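Local coordinates for transcarboxylase 5S subunit (Propionibacterium freudenreichii subsp. shermanii, PDB 1RQB), which transfers a carboxyl group from the biotin of the 1.3S subunit to pyruvate, forming oxaloacetate, with a cobalt ion bound in each subunit, at residues A[31-36]-A[63-68]; A[138-143]-A[360-365]. All blocks are in the same frame, centred on the assembly; numbering follows the deposited sequence.

Overall arrangement
Both contacts are largely buried, and each lies about 10 Å from the centre of the chain, yet they join different elements. Contact 1 stays inside the TIM barrel, setting helix 31-39 against strand 63-68 next to the cobalt; it buries 323 Å² and rests on charged groups, two bridging waters and a small apolar cluster. Contact 2 links the barrel loop 138-143 to the start of helix 362-376 in the conserved carboxylase domain; it buries 118 Å² through van der Waals touches, and reaches a more exposed margin at Thr360. The centres of contact 1 and contact 2 are about 21 Å apart. Between their nearest atoms about 10 Å remains, so they do not touch.

Contact 1 (A[31-36]-A[63-68]); sequences VLRDAH and SVECWG. With CO (cobalt (II) ion), chain B.
Arg33 and Glu65 meet at the cobalt end of a TIM barrel, where helix 31-36 approaches strand 63-66 at 57°, with 5.5 Å between the segment axes. Their salt bridge is made by two N-H donors: Arg33 NE gives a weak hydrogen bond to Glu65 OE2 at 2.7 Å, and Arg33 NH2 bonds Glu65 OE1 at 2.8 Å. The guanidinium and carboxylate planes stand 62° apart, so the pair is twisted rather than coplanar. Arg33 bends at chi2 and chi3, folding its head back to Glu65, whose chain runs extended beyond CG. Glu65 OE2 also accepts Asp34 N, nearly along the C-O axis. An alanine in place of Glu65 would probably leave the Arg33 charge and Asp34 N without their shared carboxylate, the head less firmly set by Gln37 and carboxylated Lys195. Arg33 NH2 bonds that lysine, a cobalt ligand with His226 and His228.

Apart from the charged pair, Leu32 CD1 packs on Val64 CG1 at 3.8 Å, and Leu32 CB on Cys66 CB. Water links the backbones, one molecule joining Leu32 N to Glu65 O, another Leu32 O to Cys66 O. At the metal, Asp34 OD1, also bonded to His262, binds cobalt at 2.0 Å.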
loop_
_atom_site.group_PDB
_atom_site.type_symbol
_atom_site.label_atom_id
_atom_site.label_comp_id
_atom_site.label_asym_id
_atom_site.label_seq_id
_atom_site.Cartn_x
_atom_site.Cartn_y
_atom_site.Cartn_z
ATOM N N VAL A 31 -3.009 14.942 5.498
ATOM C CA VAL A 31 -2.379 15.460 4.273
ATOM C C VAL A 31 -1.672 16.804 4.459
ATOM O O VAL A 31 -0.657 17.052 3.807
ATOM C CB VAL A 31 -3.397 15.584 3.088
ATOM C CG1 VAL A 31 -4.426 16.681 3.374
ATOM C CG2 VAL A 31 -2.644 15.892 1.778
ATOM N N LEU A 32 -2.166 17.664 5.345
ATOM C CA LEU A 32 -1.569 18.999 5.499
ATOM C C LEU A 32 -0.356 19.016 6.433
ATOM O O LEU A 32 0.297 20.050 6.566
ATOM C CB LEU A 32 -2.611 19.998 5.995
ATOM C CG LEU A 32 -3.845 20.135 5.095
ATOM C CD1 LEU A 32 -4.797 21.139 5.729
ATOM C CD2 LEU A 32 -3.455 20.578 3.675
ATOM N N ARG A 33 -0.037 17.901 7.078
ATOM C CA ARG A 33 1.136 17.925 7.964
ATOM C C ARG A 33 1.975 16.655 7.813
ATOM O O ARG A 33 2.981 16.649 7.104
ATOM C CB ARG A 33 0.704 18.122 9.432
ATOM C CG ARG A 33 1.842 18.543 10.395
ATOM C CD ARG A 33 2.891 17.471 10.638
ATOM N NE ARG A 33 2.333 16.335 11.376
ATOM C CZ ARG A 33 3.066 15.407 11.982
ATOM N NH1 ARG A 33 4.392 15.473 11.933
ATOM N NH2 ARG A 33 2.470 14.421 12.650
ATOM N N ASP A 34 1.551 15.563 8.437
ATOM C CA ASP A 34 2.382 14.350 8.450
ATOM C C ASP A 34 2.558 13.718 7.065
ATOM O O ASP A 34 3.611 13.146 6.785
ATOM C CB ASP A 34 1.812 13.318 9.435
ATOM C CG ASP A 34 2.894 12.435 10.051
ATOM O OD1 ASP A 34 2.545 11.389 10.624
ATOM O OD2 ASP A 34 4.094 12.793 9.977
ATOM N N ALA A 35 1.565 13.806 6.184
ATOM C CA ALA A 35 1.720 13.154 4.875
ATOM C C ALA A 35 2.906 13.732 4.100
ATOM O O ALA A 35 3.747 12.981 3.609
ATOM C CB ALA A 35 0.432 13.270 4.040
ATOM N N HIS A 36 3.002 15.060 3.985
ATOM C CA HIS A 36 4.122 15.595 3.197
ATOM C C HIS A 36 5.411 15.595 4.019
ATOM O O HIS A 36 6.509 15.564 3.465
ATOM C CB HIS A 36 3.795 16.970 2.610
ATOM C CG HIS A 36 3.594 18.042 3.626
ATOM N ND1 HIS A 36 4.636 18.778 4.144
ATOM C CD2 HIS A 36 2.469 18.520 4.203
ATOM C CE1 HIS A 36 4.160 19.669 4.996
ATOM N NE2 HIS A 36 2.848 19.533 5.049
ATOM N N SER A 63 -10.793 15.622 12.924
ATOM C CA SER A 63 -9.807 16.706 13.043
ATOM C C SER A 63 -8.930 16.708 11.791
ATOM O O SER A 63 -8.906 15.742 11.030
ATOM C CB SER A 63 -8.917 16.546 14.293
ATOM O OG SER A 63 -7.999 15.469 14.160
ATOM N N VAL A 64 -8.239 17.820 11.593
ATOM C CA VAL A 64 -7.328 18.020 10.457
ATOM C C VAL A 64 -5.945 18.367 11.013
ATOM O O VAL A 64 -5.751 19.435 11.592
ATOM C CB VAL A 64 -7.832 19.181 9.573
ATOM C CG1 VAL A 64 -6.869 19.417 8.411
ATOM C CG2 VAL A 64 -9.252 18.845 9.045
ATOM N N GLU A 65 -4.980 17.463 10.867
ATOM C CA GLU A 65 -3.646 17.773 11.399
ATOM C C GLU A 65 -3.001 18.754 10.417
ATOM O O GLU A 65 -2.886 18.454 9.231
ATOM C CB GLU A 65 -2.812 16.490 11.537
ATOM C CG GLU A 65 -1.541 16.705 12.363
ATOM C CD GLU A 65 -0.552 15.563 12.237
ATOM O OE1 GLU A 65 -0.200 14.962 13.273
ATOM O OE2 GLU A 65 -0.124 15.280 11.098
ATOM N N CYS A 66 -2.588 19.926 10.889
ATOM C CA CYS A 66 -2.048 20.901 9.931
ATOM C C CYS A 66 -0.915 21.740 10.525
ATOM O O CYS A 66 -0.500 22.724 9.914
ATOM C CB CYS A 66 -3.168 21.838 9.485
ATOM S SG CYS A 66 -3.921 22.707 10.882
ATOM N N TRP A 67 -0.388 21.366 11.684
ATOM C CA TRP A 67 0.674 22.203 12.259
ATOM C C TRP A 67 1.539 21.375 13.209
ATOM O O TRP A 67 1.188 20.258 13.587
ATOM C CB TRP A 67 0.038 23.392 13.004
ATOM C CG TRP A 67 0.847 24.677 12.935
ATOM C CD1 TRP A 67 1.225 25.344 11.804
ATOM C CD2 TRP A 67 1.335 25.455 14.043
ATOM N NE1 TRP A 67 1.916 26.491 12.136
ATOM C CE2 TRP A 67 1.997 26.584 13.502
ATOM C CE3 TRP A 67 1.280 25.304 15.440
ATOM C CZ2 TRP A 67 2.595 27.564 14.308
ATOM C CZ3 TRP A 67 1.879 26.277 16.246
ATOM C CH2 TRP A 67 2.526 27.396 15.673
ATOM N N GLY A 68 2.684 21.934 13.578
ATOM C CA GLY A 68 3.564 21.227 14.483
ATOM C C GLY A 68 4.441 20.240 13.749
ATOM O O GLY A 68 4.561 20.286 12.526
HETATM CO CO CO B . 3.387 10.289 12.091
HETATM O O HOH W 1 -4.317 17.434 7.199
HETATM O O HOH W 2 1.412 22.389 7.771
HETATM O O HOH W 3 5.389 11.215 11.580
#

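Contact 2 (A[138-143]-A[360-365]); sequences DAMNDP and TPSSQI
Ala139 packs against Thr360, Pro361 and Ser362 in a small van der Waals contact between the loop 138-143, which follows barrel strand 133-136, and the start of helix 362-376 in the conserved carboxylase domain. Its scale is modest: 118 Å² is buried, and the nearest CA atoms, those of Ala139 and Ser362, are 6.8 Å apart. The methyl group does most of the touching. Ala139 CB points toward the partner and lies 3.9 Å from Thr360 O, with Pro361 CD at 4.0 Å and Ser362 OG at a similar range. Ser362 OG stands beside its own backbone N, anti to the carbonyl carbon (chi1 -62°), which turns it to the loop. Met140, present as selenomethionine, adds a looser touch, its CG 4.3 Å from Ser362 OG.

Each side is shaped by its own bonds. Residues 138 to 141 form a type I beta turn, in which Asn141 N donates a hydrogen bond to Asp138 O. Asp138 OD2 accepts hydrogen bonds from Met140 N, in an Asx turn, and from Asp142 N at 2.9 Å; the two donors come from opposite faces of the carboxylate. This double grip holds the loop that presents Ala139. Across the contact, a cis peptide before Pro361 leads into the helix, and Ser363 OG bonds Gln364 OE1 at 2.8 Å.

Around this meeting point, Asn141 and Pro143 pack on Leu180 of helix 174-186, Asp142 lies just ahead of helix 144-155, and Ile365 packs on Phe386 and Ile389 of helix 384-390.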
loop_
_atom_site.group_PDB
_atom_site.type_symbol
_atom_site.label_atom_id
_atom_site.label_comp_id
_atom_site.label_asym_id
_atom_site.label_seq_id
_atom_site.Cartn_x
_atom_site.Cartn_y
_atom_site.Cartn_z
ATOM N N ASP A 138 6.241 12.510 23.925
ATOM C CA ASP A 138 7.637 12.515 24.385
ATOM C C ASP A 138 8.321 11.305 23.747
ATOM O O ASP A 138 7.812 10.189 23.826
ATOM C CB ASP A 138 7.719 12.408 25.903
ATOM C CG ASP A 138 9.151 12.418 26.400
ATOM O OD1 ASP A 138 9.780 13.498 26.397
ATOM O OD2 ASP A 138 9.660 11.337 26.767
ATOM N N ALA A 139 9.479 11.542 23.143
ATOM C CA ALA A 139 10.228 10.509 22.416
ATOM C C ALA A 139 10.601 9.323 23.308
ATOM O O ALA A 139 10.821 8.223 22.803
ATOM C CB ALA A 139 11.482 11.123 21.790
HETATM N N MSE A 140 10.664 9.513 24.623
HETATM C CA MSE A 140 11.033 8.395 25.504
HETATM C C MSE A 140 9.817 7.901 26.293
HETATM O O MSE A 140 9.942 7.017 27.140
HETATM C CB MSE A 140 12.123 8.845 26.466
HETATM C CG MSE A 140 13.325 9.445 25.760
HETATM SE SE MSE A 140 14.959 8.575 26.268
HETATM C CE MSE A 140 15.149 9.366 28.033
ATOM N N ASN A 141 8.645 8.469 26.009
ATOM C CA ASN A 141 7.394 8.111 26.693
ATOM C C ASN A 141 7.453 8.469 28.179
ATOM O O ASN A 141 6.824 7.805 29.001
ATOM C CB ASN A 141 7.061 6.617 26.560
ATOM C CG ASN A 141 6.390 6.282 25.245
ATOM O OD1 ASN A 141 5.759 7.133 24.620
ATOM N ND2 ASN A 141 6.514 5.031 24.825
ATOM N N ASP A 142 8.210 9.503 28.533
ATOM C CA ASP A 142 8.272 9.956 29.931
ATOM C C ASP A 142 7.132 10.957 30.131
ATOM O O ASP A 142 7.178 12.077 29.625
ATOM C CB ASP A 142 9.626 10.629 30.199
ATOM C CG ASP A 142 9.809 11.041 31.656
ATOM O OD1 ASP A 142 8.813 11.065 32.419
ATOM O OD2 ASP A 142 10.962 11.353 32.031
ATOM N N PRO A 143 6.084 10.567 30.870
ATOM C CA PRO A 143 4.935 11.446 31.108
ATOM C C PRO A 143 5.274 12.796 31.744
ATOM O O PRO A 143 4.576 13.785 31.524
ATOM C CB PRO A 143 4.028 10.606 32.014
ATOM C CG PRO A 143 4.445 9.199 31.731
ATOM C CD PRO A 143 5.936 9.310 31.622
ATOM N N THR A 360 12.595 9.874 16.175
ATOM C CA THR A 360 13.421 11.088 16.251
ATOM C C THR A 360 13.140 11.768 17.591
ATOM O O THR A 360 11.987 11.879 18.004
ATOM C CB THR A 360 13.076 12.062 15.118
ATOM O OG1 THR A 360 13.280 11.412 13.859
ATOM C CG2 THR A 360 13.956 13.302 15.199
ATOM N N PRO A 361 14.188 12.248 18.279
ATOM C CA PRO A 361 15.617 12.228 17.941
ATOM C C PRO A 361 16.410 11.044 18.501
ATOM O O PRO A 361 17.598 10.893 18.222
ATOM C CB PRO A 361 16.104 13.537 18.535
ATOM C CG PRO A 361 15.347 13.567 19.834
ATOM C CD PRO A 361 13.943 13.148 19.424
ATOM N N SER A 362 15.752 10.204 19.291
ATOM C CA SER A 362 16.421 9.056 19.920
ATOM C C SER A 362 17.098 8.163 18.878
ATOM O O SER A 362 18.199 7.667 19.111
ATOM C CB SER A 362 15.417 8.228 20.721
ATOM O OG SER A 362 14.848 8.995 21.765
ATOM N N SER A 363 16.447 7.955 17.739
ATOM C CA SER A 363 16.992 7.083 16.688
ATOM C C SER A 363 18.333 7.605 16.163
ATOM O O SER A 363 19.307 6.857 16.085
ATOM C CB SER A 363 15.993 6.954 15.536
ATOM O OG SER A 363 15.575 8.230 15.093
ATOM N N GLN A 364 18.396 8.874 15.779
ATOM C CA GLN A 364 19.659 9.419 15.261
ATOM C C GLN A 364 20.745 9.310 16.333
ATOM O O GLN A 364 21.892 8.973 16.043
ATOM C CB GLN A 364 19.499 10.888 14.837
ATOM C CG GLN A 364 18.545 11.134 13.668
ATOM C CD GLN A 364 17.164 11.617 14.097
ATOM O OE1 GLN A 364 16.380 10.873 14.686
ATOM N NE2 GLN A 364 16.864 12.878 13.799
ATOM N N ILE A 365 20.367 9.576 17.577
ATOM C CA ILE A 365 21.321 9.543 18.695
ATOM C C ILE A 365 21.877 8.133 18.897
ATOM O O ILE A 365 23.087 7.952 19.022
ATOM C CB ILE A 365 20.659 10.022 20.001
ATOM C CG1 ILE A 365 20.195 11.473 19.842
ATOM C CG2 ILE A 365 21.645 9.915 21.155
ATOM C CD1 ILE A 365 19.430 12.005 21.041
#